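Local atomic coordinates of titin (Homo sapiens, PDB entry 2A38), a protein that spans half the sarcomere of striated muscle as a giant elastic scaffold, its N-terminal Ig pair Z1Z2 lying in the Z-disc. Residues 5-19 with 86-100. Residues are numbered along the deposited sequence; the frame is centred on the assembly and turned at random.
Sequences APTFTQPLQSVVVLE and SGQATSTAELLVKAE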
ATOM      1  N   ALA A   5     -30.193 -29.992   6.405  1.00 21.97           N
ATOM      2  CA  ALA A   5     -29.402 -29.538   5.265  1.00 20.38           C
ATOM      3  C   ALA A   5     -28.730 -28.219   5.643  1.00 19.34           C
ATOM      4  O   ALA A   5     -29.194 -27.513   6.541  1.00 19.44           O
ATOM      5  CB  ALA A   5     -30.292 -29.359   4.037  1.00 19.07           C
ATOM      6  N   PRO A   6     -27.625 -27.870   4.967  1.00 18.95           N
ATOM      7  CA  PRO A   6     -26.904 -26.631   5.258  1.00 18.37           C
ATOM      8  C   PRO A   6     -27.734 -25.384   5.004  1.00 18.55           C
ATOM      9  O   PRO A   6     -28.503 -25.321   4.051  1.00 18.32           O
ATOM     10  CB  PRO A   6     -25.693 -26.715   4.337  1.00 18.99           C
ATOM     11  CG  PRO A   6     -25.503 -28.200   4.157  1.00 18.36           C
ATOM     12  CD  PRO A   6     -26.911 -28.654   3.945  1.00 17.94           C
ATOM     13  N   THR A   7     -27.547 -24.380   5.849  1.00 19.01           N
ATOM     14  CA  THR A   7     -28.286 -23.131   5.730  1.00 21.31           C
ATOM     15  C   THR A   7     -27.393 -21.994   6.212  1.00 20.85           C
ATOM     16  O   THR A   7     -26.585 -22.177   7.131  1.00 19.46           O
ATOM     17  CB  THR A   7     -29.555 -23.152   6.627  1.00 23.64           C
ATOM     18  OG1 THR A   7     -30.384 -22.024   6.328  1.00 27.35           O
ATOM     19  CG2 THR A   7     -29.166 -23.068   8.095  1.00 25.25           C
ATOM     20  N   PHE A   8     -27.523 -20.829   5.586  1.00 18.75           N
ATOM     21  CA  PHE A   8     -26.746 -19.684   6.018  1.00 17.89           C
ATOM     22  C   PHE A   8     -27.616 -18.828   6.914  1.00 18.50           C
ATOM     23  O   PHE A   8     -28.583 -18.231   6.458  1.00 19.26           O
ATOM     24  CB  PHE A   8     -26.270 -18.858   4.830  1.00 15.40           C
ATOM     25  CG  PHE A   8     -25.136 -19.476   4.103  1.00 16.05           C
ATOM     26  CD1 PHE A   8     -25.361 -20.464   3.153  1.00 14.99           C
ATOM     27  CD2 PHE A   8     -23.832 -19.117   4.404  1.00 14.30           C
ATOM     28  CE1 PHE A   8     -24.296 -21.090   2.514  1.00 15.31           C
ATOM     29  CE2 PHE A   8     -22.766 -19.740   3.770  1.00 15.68           C
ATOM     30  CZ  PHE A   8     -23.000 -20.729   2.824  1.00 13.79           C
ATOM     31  N   THR A   9     -27.292 -18.782   8.196  1.00 19.17           N
ATOM     32  CA  THR A   9     -28.084 -17.958   9.088  1.00 20.83           C
ATOM     33  C   THR A   9     -27.637 -16.506   8.921  1.00 20.08           C
ATOM     34  O   THR A   9     -28.339 -15.580   9.312  1.00 21.80           O
ATOM     35  CB  THR A   9     -27.948 -18.433  10.545  1.00 20.69           C
ATOM     36  OG1 THR A   9     -26.572 -18.417  10.933  1.00 24.37           O
ATOM     37  CG2 THR A   9     -28.500 -19.846  10.676  1.00 20.71           C
ATOM     38  N   GLN A  10     -26.461 -16.330   8.326  1.00 20.71           N
ATOM     39  CA  GLN A  10     -25.888 -15.012   8.027  1.00 20.60           C
ATOM     40  C   GLN A  10     -25.137 -15.196   6.717  1.00 20.95           C
ATOM     41  O   GLN A  10     -24.137 -15.913   6.662  1.00 21.00           O
ATOM     42  CB  GLN A  10     -24.907 -14.556   9.103  1.00 22.49           C
ATOM     43  CG  GLN A  10     -25.547 -13.966  10.342  1.00 25.44           C
ATOM     44  CD  GLN A  10     -26.505 -12.824  10.032  1.00 28.62           C
ATOM     45  OE1 GLN A  10     -26.205 -11.932   9.222  1.00 28.57           O
ATOM     46  NE2 GLN A  10     -27.667 -12.839  10.686  1.00 28.41           N
ATOM     47  N   PRO A  11     -25.617 -14.564   5.636  1.00 21.29           N
ATOM     48  CA  PRO A  11     -24.944 -14.713   4.343  1.00 20.84           C
ATOM     49  C   PRO A  11     -23.721 -13.828   4.193  1.00 21.37           C
ATOM     50  O   PRO A  11     -23.449 -12.972   5.037  1.00 19.98           O
ATOM     51  CB  PRO A  11     -26.042 -14.348   3.347  1.00 19.51           C
ATOM     52  CG  PRO A  11     -26.760 -13.239   4.075  1.00 21.32           C
ATOM     53  CD  PRO A  11     -26.846 -13.754   5.510  1.00 18.84           C
ATOM     54  N   LEU A  12     -22.982 -14.053   3.113  1.00 22.24           N
ATOM     55  CA  LEU A  12     -21.803 -13.257   2.830  1.00 24.88           C
ATOM     56  C   LEU A  12     -22.295 -11.893   2.383  1.00 28.29           C
ATOM     57  O   LEU A  12     -23.298 -11.802   1.670  1.00 28.56           O
ATOM     58  CB  LEU A  12     -20.991 -13.867   1.693  1.00 21.33           C
ATOM     59  CG  LEU A  12     -20.314 -15.204   1.932  1.00 19.52           C
ATOM     60  CD1 LEU A  12     -19.497 -15.568   0.716  1.00 18.44           C
ATOM     61  CD2 LEU A  12     -19.440 -15.111   3.159  1.00 20.60           C
ATOM     62  N   GLN A  13     -21.600 -10.841   2.807  1.00 31.00           N
ATOM     63  CA  GLN A  13     -21.964  -9.485   2.413  1.00 34.52           C
ATOM     64  C   GLN A  13     -20.881  -8.924   1.493  1.00 34.03           C
ATOM     65  O   GLN A  13     -19.691  -8.992   1.803  1.00 34.37           O
ATOM     66  CB  GLN A  13     -22.128  -8.581   3.646  1.00 36.32           C
ATOM     67  CG  GLN A  13     -23.396  -8.840   4.474  1.00 42.14           C
ATOM     68  CD  GLN A  13     -24.704  -8.597   3.697  1.00 45.94           C
ATOM     69  OE1 GLN A  13     -24.963  -7.491   3.203  1.00 47.64           O
ATOM     70  NE2 GLN A  13     -25.533  -9.634   3.598  1.00 45.80           N
ATOM     71  N   SER A  14     -21.294  -8.398   0.346  1.00 34.74           N
ATOM     72  CA  SER A  14     -20.345  -7.815  -0.590  1.00 35.51           C
ATOM     73  C   SER A  14     -19.620  -6.694   0.135  1.00 36.52           C
ATOM     74  O   SER A  14     -20.196  -6.034   1.001  1.00 36.79           O
ATOM     75  CB  SER A  14     -21.070  -7.256  -1.812  1.00 34.12           C
ATOM     76  OG  SER A  14     -21.556  -8.305  -2.630  1.00 35.25           O
ATOM     77  N   VAL A  15     -18.356  -6.475  -0.213  1.00 37.61           N
ATOM     78  CA  VAL A  15     -17.586  -5.438   0.447  1.00 37.86           C
ATOM     79  C   VAL A  15     -16.618  -4.681  -0.465  1.00 38.23           C
ATOM     80  O   VAL A  15     -15.982  -5.255  -1.353  1.00 37.01           O
ATOM     81  CB  VAL A  15     -16.798  -6.034   1.636  1.00 37.71           C
ATOM     82  CG1 VAL A  15     -15.790  -7.043   1.134  1.00 36.53           C
ATOM     83  CG2 VAL A  15     -16.116  -4.930   2.418  1.00 39.89           C
ATOM     84  N   VAL A  16     -16.543  -3.372  -0.250  1.00 38.97           N
ATOM     85  CA  VAL A  16     -15.638  -2.514  -1.000  1.00 39.48           C
ATOM     86  C   VAL A  16     -14.503  -2.205  -0.043  1.00 39.00           C
ATOM     87  O   VAL A  16     -14.697  -1.539   0.975  1.00 37.80           O
ATOM     88  CB  VAL A  16     -16.297  -1.190  -1.420  1.00 39.80           C
ATOM     89  CG1 VAL A  16     -15.292  -0.331  -2.179  1.00 40.28           C
ATOM     90  CG2 VAL A  16     -17.509  -1.470  -2.282  1.00 39.84           C
ATOM     91  N   VAL A  17     -13.322  -2.709  -0.362  1.00 39.39           N
ATOM     92  CA  VAL A  17     -12.171  -2.489   0.488  1.00 40.55           C
ATOM     93  C   VAL A  17     -11.103  -1.653  -0.217  1.00 40.73           C
ATOM     94  O   VAL A  17     -10.960  -1.688  -1.441  1.00 40.05           O
ATOM     95  CB  VAL A  17     -11.567  -3.842   0.952  1.00 39.85           C
ATOM     96  CG1 VAL A  17     -10.960  -4.582  -0.228  1.00 40.18           C
ATOM     97  CG2 VAL A  17     -10.532  -3.606   2.032  1.00 40.43           C
ATOM     98  N   LEU A  18     -10.364  -0.896   0.586  1.00 41.64           N
ATOM     99  CA  LEU A  18      -9.297  -0.027   0.111  1.00 41.78           C
ATOM    100  C   LEU A  18      -8.008  -0.829  -0.046  1.00 42.07           C
ATOM    101  O   LEU A  18      -7.609  -1.539   0.874  1.00 42.39           O
ATOM    102  CB  LEU A  18      -9.088   1.088   1.133  1.00 41.87           C
ATOM    103  CG  LEU A  18      -8.221   2.284   0.760  1.00 42.80           C
ATOM    104  CD1 LEU A  18      -8.858   3.049  -0.403  1.00 42.59           C
ATOM    105  CD2 LEU A  18      -8.086   3.176   1.982  1.00 43.19           C
ATOM    106  N   GLU A  19      -7.361  -0.724  -1.203  1.00 42.21           N
ATOM    107  CA  GLU A  19      -6.114  -1.446  -1.436  1.00 43.56           C
ATOM    108  C   GLU A  19      -5.221  -1.466  -0.209  1.00 43.55           C
ATOM    109  O   GLU A  19      -5.113  -0.472   0.507  1.00 43.81           O
ATOM    110  CB  GLU A  19      -5.311  -0.801  -2.547  1.00 46.15           C
ATOM    111  CG  GLU A  19      -5.645  -1.235  -3.933  1.00 51.44           C
ATOM    112  CD  GLU A  19      -4.479  -0.976  -4.855  1.00 55.12           C
ATOM    113  OE1 GLU A  19      -3.499  -1.757  -4.795  1.00 56.44           O
ATOM    114  OE2 GLU A  19      -4.530   0.021  -5.616  1.00 57.86           O
ATOM    115  N   SER A  86     -27.571 -34.160   4.019  1.00 22.15           N
ATOM    116  CA  SER A  86     -28.892 -33.646   3.663  1.00 20.94           C
ATOM    117  C   SER A  86     -28.948 -32.656   2.511  1.00 19.99           C
ATOM    118  O   SER A  86     -30.024 -32.362   2.003  1.00 21.04           O
ATOM    119  CB  SER A  86     -29.547 -32.997   4.884  1.00 21.31           C
ATOM    120  OG  SER A  86     -29.805 -33.948   5.896  1.00 23.66           O
ATOM    121  N   GLY A  87     -27.811 -32.122   2.102  1.00 19.03           N
ATOM    122  CA  GLY A  87     -27.847 -31.178   1.009  1.00 18.46           C
ATOM    123  C   GLY A  87     -26.635 -30.278   0.965  1.00 18.51           C
ATOM    124  O   GLY A  87     -25.685 -30.454   1.728  1.00 16.29           O
ATOM    125  N   GLN A  88     -26.685 -29.300   0.068  1.00 18.21           N
ATOM    126  CA  GLN A  88     -25.595 -28.362  -0.115  1.00 18.02           C
ATOM    127  C   GLN A  88     -26.123 -26.951  -0.264  1.00 17.41           C
ATOM    128  O   GLN A  88     -27.160 -26.733  -0.886  1.00 16.29           O
ATOM    129  CB  GLN A  88     -24.801 -28.751  -1.361  1.00 21.60           C
ATOM    130  CG  GLN A  88     -23.755 -27.750  -1.782  1.00 28.12           C
ATOM    131  CD  GLN A  88     -23.008 -28.194  -3.022  1.00 32.27           C
ATOM    132  OE1 GLN A  88     -22.094 -29.018  -2.952  1.00 35.64           O
ATOM    133  NE2 GLN A  88     -23.407 -27.664  -4.173  1.00 34.87           N
ATOM    134  N   ALA A  89     -25.399 -25.993   0.306  1.00 17.95           N
ATOM    135  CA  ALA A  89     -25.785 -24.586   0.237  1.00 16.14           C
ATOM    136  C   ALA A  89     -24.603 -23.760  -0.244  1.00 15.96           C
ATOM    137  O   ALA A  89     -23.459 -24.122  -0.027  1.00 15.21           O
ATOM    138  CB  ALA A  89     -26.241 -24.092   1.612  1.00 15.51           C
ATOM    139  N   THR A  90     -24.889 -22.646  -0.906  1.00 16.16           N
ATOM    140  CA  THR A  90     -23.847 -21.769  -1.404  1.00 17.34           C
ATOM    141  C   THR A  90     -24.257 -20.331  -1.143  1.00 15.92           C
ATOM    142  O   THR A  90     -25.436 -20.005  -1.184  1.00 15.02           O
ATOM    143  CB  THR A  90     -23.647 -21.962  -2.914  1.00 21.01           C
ATOM    144  OG1 THR A  90     -23.139 -23.277  -3.156  1.00 25.24           O
ATOM    145  CG2 THR A  90     -22.675 -20.940  -3.467  1.00 24.24           C
ATOM    146  N   SER A  91     -23.278 -19.486  -0.848  1.00 16.22           N
ATOM    147  CA  SER A  91     -23.509 -18.069  -0.604  1.00 15.51           C
ATOM    148  C   SER A  91     -22.415 -17.363  -1.384  1.00 17.68           C
ATOM    149  O   SER A  91     -21.251 -17.702  -1.248  1.00 17.66           O
ATOM    150  CB  SER A  91     -23.373 -17.756   0.880  1.00 16.67           C
ATOM    151  OG  SER A  91     -23.719 -16.406   1.150  1.00 20.98           O
ATOM    152  N   THR A  92     -22.783 -16.395  -2.217  1.00 19.70           N
ATOM    153  CA  THR A  92     -21.801 -15.681  -3.022  1.00 20.15           C
ATOM    154  C   THR A  92     -21.890 -14.166  -2.839  1.00 22.18           C
ATOM    155  O   THR A  92     -22.983 -13.599  -2.758  1.00 19.68           O
ATOM    156  CB  THR A  92     -21.974 -16.030  -4.521  1.00 22.85           C
ATOM    157  OG1 THR A  92     -21.657 -17.415  -4.728  1.00 25.33           O
ATOM    158  CG2 THR A  92     -21.061 -15.181  -5.393  1.00 23.06           C
ATOM    159  N   ALA A  93     -20.725 -13.522  -2.763  1.00 23.28           N
ATOM    160  CA  ALA A  93     -20.632 -12.070  -2.602  1.00 24.43           C
ATOM    161  C   ALA A  93     -19.510 -11.551  -3.486  1.00 25.10           C
ATOM    162  O   ALA A  93     -18.705 -12.321  -4.002  1.00 23.50           O
ATOM    163  CB  ALA A  93     -20.355 -11.706  -1.142  1.00 24.16           C
ATOM    164  N   GLU A  94     -19.446 -10.239  -3.654  1.00 27.98           N
ATOM    165  CA  GLU A  94     -18.411  -9.662  -4.492  1.00 31.28           C
ATOM    166  C   GLU A  94     -17.457  -8.777  -3.700  1.00 30.87           C
ATOM    167  O   GLU A  94     -17.866  -8.061  -2.782  1.00 29.65           O
ATOM    168  CB  GLU A  94     -19.052  -8.853  -5.614  1.00 35.11           C
ATOM    169  CG  GLU A  94     -18.064  -8.343  -6.633  1.00 43.64           C
ATOM    170  CD  GLU A  94     -18.612  -7.174  -7.442  1.00 49.64           C
ATOM    171  OE1 GLU A  94     -19.718  -7.313  -8.017  1.00 53.26           O
ATOM    172  OE2 GLU A  94     -17.935  -6.114  -7.499  1.00 51.75           O
ATOM    173  N   LEU A  95     -16.177  -8.846  -4.045  1.00 30.95           N
ATOM    174  CA  LEU A  95     -15.168  -8.027  -3.388  1.00 32.10           C
ATOM    175  C   LEU A  95     -14.720  -6.938  -4.369  1.00 33.39           C
ATOM    176  O   LEU A  95     -14.227  -7.236  -5.456  1.00 32.47           O
ATOM    177  CB  LEU A  95     -13.964  -8.881  -2.975  1.00 30.77           C
ATOM    178  CG  LEU A  95     -12.733  -8.111  -2.475  1.00 30.48           C
ATOM    179  CD1 LEU A  95     -13.089  -7.310  -1.239  1.00 30.05           C
ATOM    180  CD2 LEU A  95     -11.603  -9.078  -2.168  1.00 29.20           C
ATOM    181  N   LEU A  96     -14.919  -5.681  -3.988  1.00 35.32           N
ATOM    182  CA  LEU A  96     -14.527  -4.553  -4.826  1.00 36.87           C
ATOM    183  C   LEU A  96     -13.383  -3.817  -4.148  1.00 36.85           C
ATOM    184  O   LEU A  96     -13.529  -3.329  -3.028  1.00 37.07           O
ATOM    185  CB  LEU A  96     -15.709  -3.606  -5.022  1.00 38.88           C
ATOM    186  CG  LEU A  96     -15.379  -2.289  -5.727  1.00 42.09           C
ATOM    187  CD1 LEU A  96     -14.715  -2.580  -7.068  1.00 42.26           C
ATOM    188  CD2 LEU A  96     -16.656  -1.464  -5.907  1.00 42.17           C
ATOM    189  N   VAL A  97     -12.241  -3.743  -4.821  1.00 37.29           N
ATOM    190  CA  VAL A  97     -11.073  -3.082  -4.250  1.00 38.40           C
ATOM    191  C   VAL A  97     -10.904  -1.655  -4.765  1.00 40.11           C
ATOM    192  O   VAL A  97     -10.797  -1.426  -5.970  1.00 39.49           O
ATOM    193  CB  VAL A  97      -9.793  -3.885  -4.550  1.00 37.16           C
ATOM    194  CG1 VAL A  97      -8.591  -3.224  -3.895  1.00 36.10           C
ATOM    195  CG2 VAL A  97      -9.960  -5.310  -4.053  1.00 35.72           C
ATOM    196  N   LYS A  98     -10.879  -0.702  -3.835  1.00 42.10           N
ATOM    197  CA  LYS A  98     -10.725   0.713  -4.165  1.00 42.35           C
ATOM    198  C   LYS A  98      -9.252   1.115  -4.184  1.00 40.85           C
ATOM    199  O   LYS A  98      -8.518   0.868  -3.228  1.00 39.93           O
ATOM    200  CB  LYS A  98     -11.491   1.574  -3.148  1.00 44.42           C
ATOM    201  CG  LYS A  98     -11.309   3.078  -3.325  1.00 47.47           C
ATOM    202  CD  LYS A  98     -11.673   3.518  -4.742  1.00 50.54           C
ATOM    203  CE  LYS A  98     -11.174   4.930  -5.039  1.00 51.18           C
ATOM    204  NZ  LYS A  98     -11.314   5.283  -6.482  1.00 51.51           N
ATOM    205  N   ALA A  99      -8.827   1.732  -5.284  1.00 40.11           N
ATOM    206  CA  ALA A  99      -7.443   2.179  -5.443  1.00 38.85           C
ATOM    207  C   ALA A  99      -7.034   3.124  -4.317  1.00 37.45           C
ATOM    208  O   ALA A  99      -7.779   4.033  -3.944  1.00 36.37           O
ATOM    209  CB  ALA A  99      -7.269   2.868  -6.787  1.00 39.09           C
ATOM    210  N   GLU A 100      -5.843   2.898  -3.781  1.00 36.73           N
ATOM    211  CA  GLU A 100      -5.316   3.705  -2.690  1.00 36.99           C
ATOM    212  C   GLU A 100      -4.423   4.827  -3.208  1.00 34.46           C
ATOM    213  O   GLU A 100      -3.680   4.648  -4.173  1.00 34.86           O
ATOM    214  CB  GLU A 100      -4.522   2.809  -1.734  1.00 39.37           C
ATOM    215  CG  GLU A 100      -3.743   3.546  -0.660  1.00 44.12           C
ATOM    216  CD  GLU A 100      -2.784   2.630   0.094  1.00 47.31           C
ATOM    217  OE1 GLU A 100      -2.061   1.845  -0.570  1.00 48.54           O
ATOM    218  OE2 GLU A 100      -2.745   2.702   1.345  1.00 48.47           O
TER
HETATM  219  O   HOH W   1     -24.299 -13.274  -0.483  1.00 34.16           O
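Phe8 and Ser91 belong to the closely packed side of this contact. The Ser91 CB lies over the centre of the Phe8 ring, 3.6 Å from its centroid, in a CH-pi contact. At the ring edge, Phe8 CE1 meets Ala89 CB at 3.7 Å. With chi1 at -174°, Ser91 OG points away from its own N and reaches Leu12, accepting a nearly straight bond from Leu12 N (3.2 Å, 177°). Leu12 CB packs on Ala93 CB, and a water links Leu12 O to Thr92 O. Cutting Phe8 back to an alanine is likely to strip the aromatic cover from Ser91 CB and open a gap beside Ala89.

Ser14 OG accepts the Glu94 N-H at 3.0 Å. From here a parallel ladder runs on: Val15 N to Glu94 O, Leu96 N to Val15 O, Val17 N to Leu96 O, Lys98 N to Val17 O and Glu19 N to Lys98 O. On the inner face, Leu95 CD1 touches CG1 of both Val15 and Val17, each at 3.6 Å. The opposite face, with Val16, Leu18, Leu96 and Lys98, is the solvent side. There Val16 CG2 lies beside Leu96 CD2 at 3.7 Å, and the Leu18 side chain slants across that of Lys98, its CD1 3.8 Å from Lys98 CG.

The arrangement is the split first strand of an I-set Ig domain. Strand 5-8 pairs with strand 23-32 in one sheet; after the bulge at Thr9 and Gln10, strand 15-18 joins the other as the edge partner of strand 87-98. Strand 76-84 flanks 87-98 on its far side, and Val70 packs on Val17 and Val97.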